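PDB 4WV3: anthranilate-CoA ligase from Stigmatella aurantiaca, which belongs to the ANL superfamily of AMP-binding enzymes, pairing a large N-terminal AMP-binding region with a smaller C-terminal domain. Local coordinates for residues 197-202 with 323-328; 190-195 with 227-232. One frame throughout, in Å; residues are numbered along the deposited sequence.

Contact 1: 197-202 with 323-328; sequences QLWGVN and FHIFIS. With 3UK (5'-O-[(S)-[(2-aminobenzoyl)oxy](hydroxy)phosphoryl]adenosine), chain C.
The indole N-H of Trp199 donates to the hydroxyl of Ser328, with NE1 3.2 Å from OG and an N-H...O angle of 167°. The oxygen lies close to the ring plane, so this nearly straight bond holds the indole by its edge and restrains its rotation. Trp199 reaches Ser328 because its CG stands anti to the backbone N (chi1 -177°), sending the ring off helix 191-204 toward strand 325-328.

One face of the same indole is covered by two consecutive residues. Ile325 lays its CB over the five-membered ring in a CH-pi contact, 3.8 Å from the centroid, while its CD1 reaches the benzo part, 3.5 Å from Trp199 CZ2. Farther along that face comes His324, whose ring meets the six-membered ring obliquely, the planes at 46° and the centroids 5.0 Å apart.

This strand borders strand 313-318 in the mixed sheet of the AMP-binding region, and Ile325, with His324 and Phe323 just before the strand, lines the ligand pocket. The aminobenzoyl ring of 3UK places C29 over the centre of the imidazole, 3.7 Å from His324 CD2, and Ile325 CG1 also packs against that carbon. The tryptophan thus backs two pocket residues as a second shell. The imidazole is fixed further by a hydrogen bond between His324 NE2 and Phe222 O.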
loop_
_atom_site.group_PDB
_atom_site.type_symbol
_atom_site.label_atom_id
_atom_site.label_comp_id
_atom_site.label_asym_id
_atom_site.label_seq_id
_atom_site.Cartn_x
_atom_site.Cartn_y
_atom_site.Cartn_z
ATOM N N GLN A 197 -4.174 15.997 -3.909
ATOM C CA GLN A 197 -3.813 17.065 -4.830
ATOM C C GLN A 197 -2.386 16.899 -5.342
ATOM O O GLN A 197 -2.146 16.938 -6.550
ATOM C CB GLN A 197 -3.969 18.430 -4.157
ATOM C CG GLN A 197 -3.749 19.606 -5.093
ATOM C CD GLN A 197 -4.817 19.703 -6.165
ATOM O OE1 GLN A 197 -6.012 19.648 -5.874
ATOM N NE2 GLN A 197 -4.390 19.843 -7.416
ATOM N N LEU A 198 -1.448 16.705 -4.420
ATOM C CA LEU A 198 -0.026 16.657 -4.755
ATOM C C LEU A 198 0.346 15.526 -5.713
ATOM O O LEU A 198 1.178 15.710 -6.602
ATOM C CB LEU A 198 0.829 16.581 -3.487
ATOM C CG LEU A 198 0.844 17.837 -2.610
ATOM C CD1 LEU A 198 1.727 17.635 -1.386
ATOM C CD2 LEU A 198 1.292 19.052 -3.410
ATOM N N TRP A 199 -0.265 14.359 -5.537
ATOM C CA TRP A 199 0.024 13.233 -6.419
ATOM C C TRP A 199 -1.163 12.838 -7.294
ATOM O O TRP A 199 -1.017 12.675 -8.506
ATOM C CB TRP A 199 0.520 12.021 -5.630
ATOM C CG TRP A 199 0.897 10.877 -6.518
ATOM C CD1 TRP A 199 2.114 10.652 -7.093
ATOM C CD2 TRP A 199 0.045 9.808 -6.950
ATOM N NE1 TRP A 199 2.074 9.507 -7.850
ATOM C CE2 TRP A 199 0.816 8.969 -7.779
ATOM C CE3 TRP A 199 -1.293 9.478 -6.713
ATOM C CZ2 TRP A 199 0.294 7.822 -8.373
ATOM C CZ3 TRP A 199 -1.809 8.339 -7.302
ATOM C CH2 TRP A 199 -1.017 7.523 -8.121
ATOM N N GLY A 200 -2.329 12.677 -6.673
ATOM C CA GLY A 200 -3.521 12.234 -7.374
ATOM C C GLY A 200 -3.880 13.090 -8.574
ATOM O O GLY A 200 -4.219 12.572 -9.638
ATOM N N VAL A 201 -3.790 14.405 -8.403
ATOM C CA VAL A 201 -4.138 15.339 -9.466
ATOM C C VAL A 201 -2.906 15.821 -10.226
ATOM O O VAL A 201 -2.829 15.689 -11.447
ATOM C CB VAL A 201 -4.896 16.560 -8.907
ATOM C CG1 VAL A 201 -5.169 17.571 -10.009
ATOM C CG2 VAL A 201 -6.190 16.119 -8.244
ATOM N N ASN A 202 -1.941 16.369 -9.494
ATOM C CA ASN A 202 -0.767 16.984 -10.106
ATOM C C ASN A 202 0.155 16.014 -10.844
ATOM O O ASN A 202 0.873 16.414 -11.759
ATOM C CB ASN A 202 0.034 17.768 -9.063
ATOM C CG ASN A 202 -0.769 18.886 -8.431
ATOM O OD1 ASN A 202 -1.812 19.289 -8.950
ATOM N ND2 ASN A 202 -0.284 19.399 -7.307
ATOM N N PHE A 323 1.614 8.709 3.960
ATOM C CA PHE A 323 0.277 8.469 3.429
ATOM C C PHE A 323 0.338 7.890 2.019
ATOM O O PHE A 323 -0.187 6.808 1.761
ATOM C CB PHE A 323 -0.540 9.762 3.433
ATOM C CG PHE A 323 -2.021 9.545 3.297
ATOM C CD1 PHE A 323 -2.775 9.133 4.382
ATOM C CD2 PHE A 323 -2.657 9.753 2.084
ATOM C CE1 PHE A 323 -4.137 8.931 4.261
ATOM C CE2 PHE A 323 -4.018 9.553 1.956
ATOM C CZ PHE A 323 -4.760 9.141 3.046
ATOM N N HIS A 324 0.980 8.617 1.109
ATOM C CA HIS A 324 1.107 8.169 -0.277
ATOM C C HIS A 324 2.411 8.547 -0.982
ATOM O O HIS A 324 3.392 8.926 -0.343
ATOM C CB HIS A 324 -0.102 8.663 -1.075
ATOM C CG HIS A 324 -0.618 7.662 -2.062
ATOM N ND1 HIS A 324 -0.259 7.671 -3.392
ATOM C CD2 HIS A 324 -1.460 6.612 -1.907
ATOM C CE1 HIS A 324 -0.860 6.674 -4.016
ATOM N NE2 HIS A 324 -1.595 6.017 -3.138
ATOM N N ILE A 325 2.396 8.440 -2.307
ATOM C CA ILE A 325 3.596 8.547 -3.136
ATOM C C ILE A 325 4.291 9.908 -3.074
ATOM O O ILE A 325 3.644 10.952 -3.153
ATOM C CB ILE A 325 3.274 8.188 -4.606
ATOM C CG1 ILE A 325 2.751 6.752 -4.694
ATOM C CG2 ILE A 325 4.496 8.364 -5.489
ATOM C CD1 ILE A 325 2.504 6.271 -6.106
ATOM N N PHE A 326 5.616 9.884 -2.930
ATOM C CA PHE A 326 6.416 11.107 -2.883
ATOM C C PHE A 326 7.439 11.195 -4.022
ATOM O O PHE A 326 7.979 12.266 -4.297
ATOM C CB PHE A 326 7.095 11.271 -1.517
ATOM C CG PHE A 326 7.840 10.050 -1.051
ATOM C CD1 PHE A 326 9.203 9.930 -1.265
ATOM C CD2 PHE A 326 7.179 9.029 -0.386
ATOM C CE1 PHE A 326 9.890 8.810 -0.837
ATOM C CE2 PHE A 326 7.861 7.906 0.045
ATOM C CZ PHE A 326 9.219 7.797 -0.180
ATOM N N ILE A 327 7.708 10.063 -4.668
ATOM C CA ILE A 327 8.505 10.035 -5.892
ATOM C C ILE A 327 7.783 9.172 -6.914
ATOM O O ILE A 327 7.540 7.992 -6.665
ATOM C CB ILE A 327 9.900 9.418 -5.674
ATOM C CG1 ILE A 327 10.562 9.973 -4.415
ATOM C CG2 ILE A 327 10.780 9.645 -6.896
ATOM C CD1 ILE A 327 11.856 9.271 -4.057
ATOM N N SER A 328 7.444 9.747 -8.064
ATOM C CA SER A 328 6.651 9.019 -9.049
ATOM C C SER A 328 7.036 9.307 -10.493
ATOM O O SER A 328 7.682 10.309 -10.793
ATOM C CB SER A 328 5.164 9.322 -8.860
ATOM O OG SER A 328 4.382 8.646 -9.830
HETATM C C10 3UK C . 8.656 0.387 -0.309
HETATM C C15 3UK C . 8.671 0.953 -2.737
HETATM C C17 3UK C . 10.258 0.844 -4.480
HETATM C C21 3UK C . 9.636 1.392 0.231
HETATM C C26 3UK C . 2.968 2.673 -0.115
HETATM C C28 3UK C . 2.568 3.644 -2.289
HETATM O O01 3UK C . 4.003 0.561 0.430
HETATM C C02 3UK C . 3.734 1.672 0.827
HETATM O O03 3UK C . 3.759 1.953 2.221
HETATM P P04 3UK C . 4.388 0.921 3.256
HETATM O O05 3UK C . 4.225 1.499 4.698
HETATM O O06 3UK C . 5.952 0.677 2.992
HETATM C C07 3UK C . 6.725 1.685 2.322
HETATM C C08 3UK C . 7.981 1.045 1.805
HETATM O O09 3UK C . 7.666 0.181 0.690
HETATM N N11 3UK C . 8.046 0.871 -1.505
HETATM C C12 3UK C . 6.759 1.316 -1.624
HETATM N N13 3UK C . 6.553 1.684 -2.919
HETATM C C14 3UK C . 7.723 1.469 -3.630
HETATM N N16 3UK C . 9.919 0.651 -3.179
HETATM N N18 3UK C . 9.407 1.329 -5.374
HETATM C C19 3UK C . 8.154 1.651 -5.017
HETATM N N20 3UK C . 7.249 2.169 -5.982
HETATM O O22 3UK C . 10.759 0.720 0.770
HETATM C C23 3UK C . 8.906 2.071 1.289
HETATM O O24 3UK C . 9.816 2.490 2.325
HETATM O O25 3UK C . 3.637 -0.397 3.181
HETATM C C27 3UK C . 3.264 2.735 -1.455
HETATM C C29 3UK C . 1.557 4.502 -1.738
HETATM C C30 3UK C . 1.263 4.443 -0.397
HETATM C C31 3UK C . 1.956 3.532 0.438
HETATM N N32 3UK C . 1.643 3.468 1.865
#

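Contact 2: 190-195 with 227-232; sequences KDYPLT and NLIFPW
Tyr192 and Ile229 meet where two helices of the AMP-binding region, 191-204 and 221-234, pack against each other, a helix-helix contact made mainly by two pairs of buried side chains. In the first pair the isoleucine comes to the rim of the phenol ring, with Ile229 CG1 near the ring plane and 3.5 Å from Tyr192 CD1. Ile229 CD1 touches the same ring carbon, and CG2 lies against the backbone oxygen of Tyr192, so all three carbons beyond CB take part. The phenol oxygen finds its partner beyond the two helices, in a hydrogen bond with Ser171 OG.

About a turn beyond Tyr192, Thr195 meets Phe230, the residue after Ile229, and the two side chains cross at about a right angle. The hydroxyl oxygen of Thr195 lies 3.3 Å from Phe230 CE1, and the carbonyl oxygen of Thr195 stands over one face of the ring, 3.7 Å from CZ. With chi1 at 54°, Thr195 OG1 is set between its own backbone N and carbonyl carbon, from where it turns back along the helix to donate to Asp191 O at 2.8 Å. That carbonyl also accepts the backbone N-H of Thr195, and the doubly held oxygen ties the side chain to the preceding turn.

Against this close interior stands the more open start of the first segment, where Lys190 is partly exposed and makes no contact with 227-232. Its ammonium group binds Glu371 O and forms a salt bridge with the neighbouring Asp191, whose other carboxylate oxygen, OD2, accepts from Ala188 N and bonds to His187 ND1. Lys190 NZ approaches Asp191 OD1 from the syn side, 2.8 Å away.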
loop_
_atom_site.group_PDB
_atom_site.type_symbol
_atom_site.label_atom_id
_atom_site.label_comp_id
_atom_site.label_asym_id
_atom_site.label_seq_id
_atom_site.Cartn_x
_atom_site.Cartn_y
_atom_site.Cartn_z
ATOM N N LYS A 190 -5.728 17.018 7.251
ATOM C CA LYS A 190 -5.083 17.766 6.174
ATOM C C LYS A 190 -4.365 16.871 5.167
ATOM O O LYS A 190 -4.240 17.223 3.997
ATOM C CB LYS A 190 -4.098 18.791 6.745
ATOM C CG LYS A 190 -2.939 18.184 7.520
ATOM C CD LYS A 190 -1.890 19.230 7.860
ATOM C CE LYS A 190 -0.784 18.644 8.725
ATOM N NZ LYS A 190 -0.104 17.492 8.070
ATOM N N ASP A 191 -3.900 15.715 5.626
ATOM C CA ASP A 191 -3.095 14.828 4.794
ATOM C C ASP A 191 -3.870 14.260 3.610
ATOM O O ASP A 191 -3.288 13.939 2.573
ATOM C CB ASP A 191 -2.519 13.690 5.639
ATOM C CG ASP A 191 -1.621 14.192 6.750
ATOM O OD1 ASP A 191 -1.005 15.265 6.575
ATOM O OD2 ASP A 191 -1.532 13.517 7.797
ATOM N N TYR A 192 -5.184 14.144 3.764
ATOM C CA TYR A 192 -6.019 13.533 2.732
ATOM C C TYR A 192 -6.216 14.386 1.469
ATOM O O TYR A 192 -5.967 13.904 0.363
ATOM C CB TYR A 192 -7.352 13.048 3.320
ATOM C CG TYR A 192 -7.203 11.810 4.173
ATOM C CD1 TYR A 192 -7.595 10.567 3.697
ATOM C CD2 TYR A 192 -6.648 11.879 5.446
ATOM C CE1 TYR A 192 -7.456 9.430 4.466
ATOM C CE2 TYR A 192 -6.501 10.747 6.222
ATOM C CZ TYR A 192 -6.907 9.524 5.727
ATOM O OH TYR A 192 -6.766 8.391 6.491
ATOM N N PRO A 193 -6.653 15.652 1.615
ATOM C CA PRO A 193 -6.751 16.445 0.384
ATOM C C PRO A 193 -5.376 16.832 -0.158
ATOM O O PRO A 193 -5.237 17.072 -1.358
ATOM C CB PRO A 193 -7.516 17.692 0.835
ATOM C CG PRO A 193 -7.212 17.812 2.281
ATOM C CD PRO A 193 -7.131 16.405 2.788
ATOM N N LEU A 194 -4.378 16.885 0.718
ATOM C CA LEU A 194 -3.019 17.229 0.313
ATOM C C LEU A 194 -2.402 16.165 -0.591
ATOM O O LEU A 194 -1.880 16.480 -1.659
ATOM C CB LEU A 194 -2.131 17.465 1.534
ATOM C CG LEU A 194 -2.215 18.843 2.191
ATOM C CD1 LEU A 194 -1.379 18.882 3.464
ATOM C CD2 LEU A 194 -1.762 19.916 1.219
ATOM N N THR A 195 -2.462 14.907 -0.164
ATOM C CA THR A 195 -1.953 13.810 -0.981
ATOM C C THR A 195 -2.786 13.647 -2.247
ATOM O O THR A 195 -2.264 13.288 -3.303
ATOM C CB THR A 195 -1.931 12.470 -0.214
ATOM O OG1 THR A 195 -3.230 12.205 0.331
ATOM C CG2 THR A 195 -0.908 12.510 0.911
ATOM N N ASN A 227 -7.696 4.438 -4.431
ATOM C CA ASN A 227 -8.973 3.825 -4.789
ATOM C C ASN A 227 -10.157 4.351 -3.980
ATOM O O ASN A 227 -11.202 3.706 -3.911
ATOM C CB ASN A 227 -8.882 2.302 -4.651
ATOM C CG ASN A 227 -9.898 1.569 -5.514
ATOM O OD1 ASN A 227 -10.426 2.121 -6.480
ATOM N ND2 ASN A 227 -10.173 0.317 -5.168
ATOM N N LEU A 228 -9.999 5.527 -3.383
ATOM C CA LEU A 228 -11.076 6.120 -2.598
ATOM C C LEU A 228 -10.894 7.621 -2.400
ATOM O O LEU A 228 -11.657 8.426 -2.935
ATOM C CB LEU A 228 -11.191 5.424 -1.239
ATOM C CG LEU A 228 -12.608 5.198 -0.710
ATOM C CD1 LEU A 228 -12.575 4.751 0.743
ATOM C CD2 LEU A 228 -13.449 6.456 -0.870
ATOM N N ILE A 229 -9.881 7.991 -1.625
ATOM C CA ILE A 229 -9.633 9.389 -1.295
ATOM C C ILE A 229 -9.311 10.226 -2.529
ATOM O O ILE A 229 -9.875 11.303 -2.721
ATOM C CB ILE A 229 -8.488 9.527 -0.274
ATOM C CG1 ILE A 229 -8.778 8.680 0.967
ATOM C CG2 ILE A 229 -8.280 10.986 0.105
ATOM C CD1 ILE A 229 -10.082 9.031 1.653
ATOM N N PHE A 230 -8.411 9.720 -3.364
ATOM C CA PHE A 230 -7.986 10.451 -4.558
ATOM C C PHE A 230 -9.090 10.602 -5.622
ATOM O O PHE A 230 -9.319 11.711 -6.106
ATOM C CB PHE A 230 -6.710 9.851 -5.175
ATOM C CG PHE A 230 -5.519 9.824 -4.244
ATOM C CD1 PHE A 230 -5.559 10.446 -3.005
ATOM C CD2 PHE A 230 -4.353 9.178 -4.619
ATOM C CE1 PHE A 230 -4.465 10.418 -2.159
ATOM C CE2 PHE A 230 -3.255 9.148 -3.779
ATOM C CZ PHE A 230 -3.312 9.769 -2.547
ATOM N N PRO A 231 -9.774 9.500 -5.998
ATOM C CA PRO A 231 -10.805 9.674 -7.029
ATOM C C PRO A 231 -12.007 10.495 -6.561
ATOM O O PRO A 231 -12.548 11.270 -7.346
ATOM C CB PRO A 231 -11.240 8.236 -7.338
ATOM C CG PRO A 231 -10.898 7.466 -6.114
ATOM C CD PRO A 231 -9.629 8.083 -5.615
ATOM N N TRP A 232 -12.416 10.328 -5.307
ATOM C CA TRP A 232 -13.564 11.065 -4.786
ATOM C C TRP A 232 -13.246 12.545 -4.594
ATOM O O TRP A 232 -14.148 13.382 -4.538
ATOM C CB TRP A 232 -14.066 10.448 -3.478
ATOM C CG TRP A 232 -14.859 9.190 -3.681
ATOM C CD1 TRP A 232 -14.941 8.450 -4.824
ATOM C CD2 TRP A 232 -15.695 8.535 -2.719
ATOM N NE1 TRP A 232 -15.769 7.371 -4.631
ATOM C CE2 TRP A 232 -16.246 7.401 -3.348
ATOM C CE3 TRP A 232 -16.028 8.796 -1.386
ATOM C CZ2 TRP A 232 -17.109 6.528 -2.691
ATOM C CZ3 TRP A 232 -16.887 7.928 -0.736
ATOM C CH2 TRP A 232 -17.419 6.809 -1.390
#

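The two contacts show how one helix can serve two neighbours: helix 191-204 gives its first turn to contact 2 and its later turns to contact 1; the centres of the two contacts are about 9 Å apart. Along the chain the segments come as 190-195, 197-202, 227-232 and 323-328, so the contacts alternate, all within the AMP-binding region. They join directly. Phe323 meets Tyr192 edge-to-face, His324 does the same with Phe230, and Trp199 CE3 lies 3.5 Å from Phe230 CE2. Aromatic packing therefore links both helices, through Tyr192, Trp199 and Phe230, to Phe323 and His324 beside the aminobenzoyl ring of 3UK.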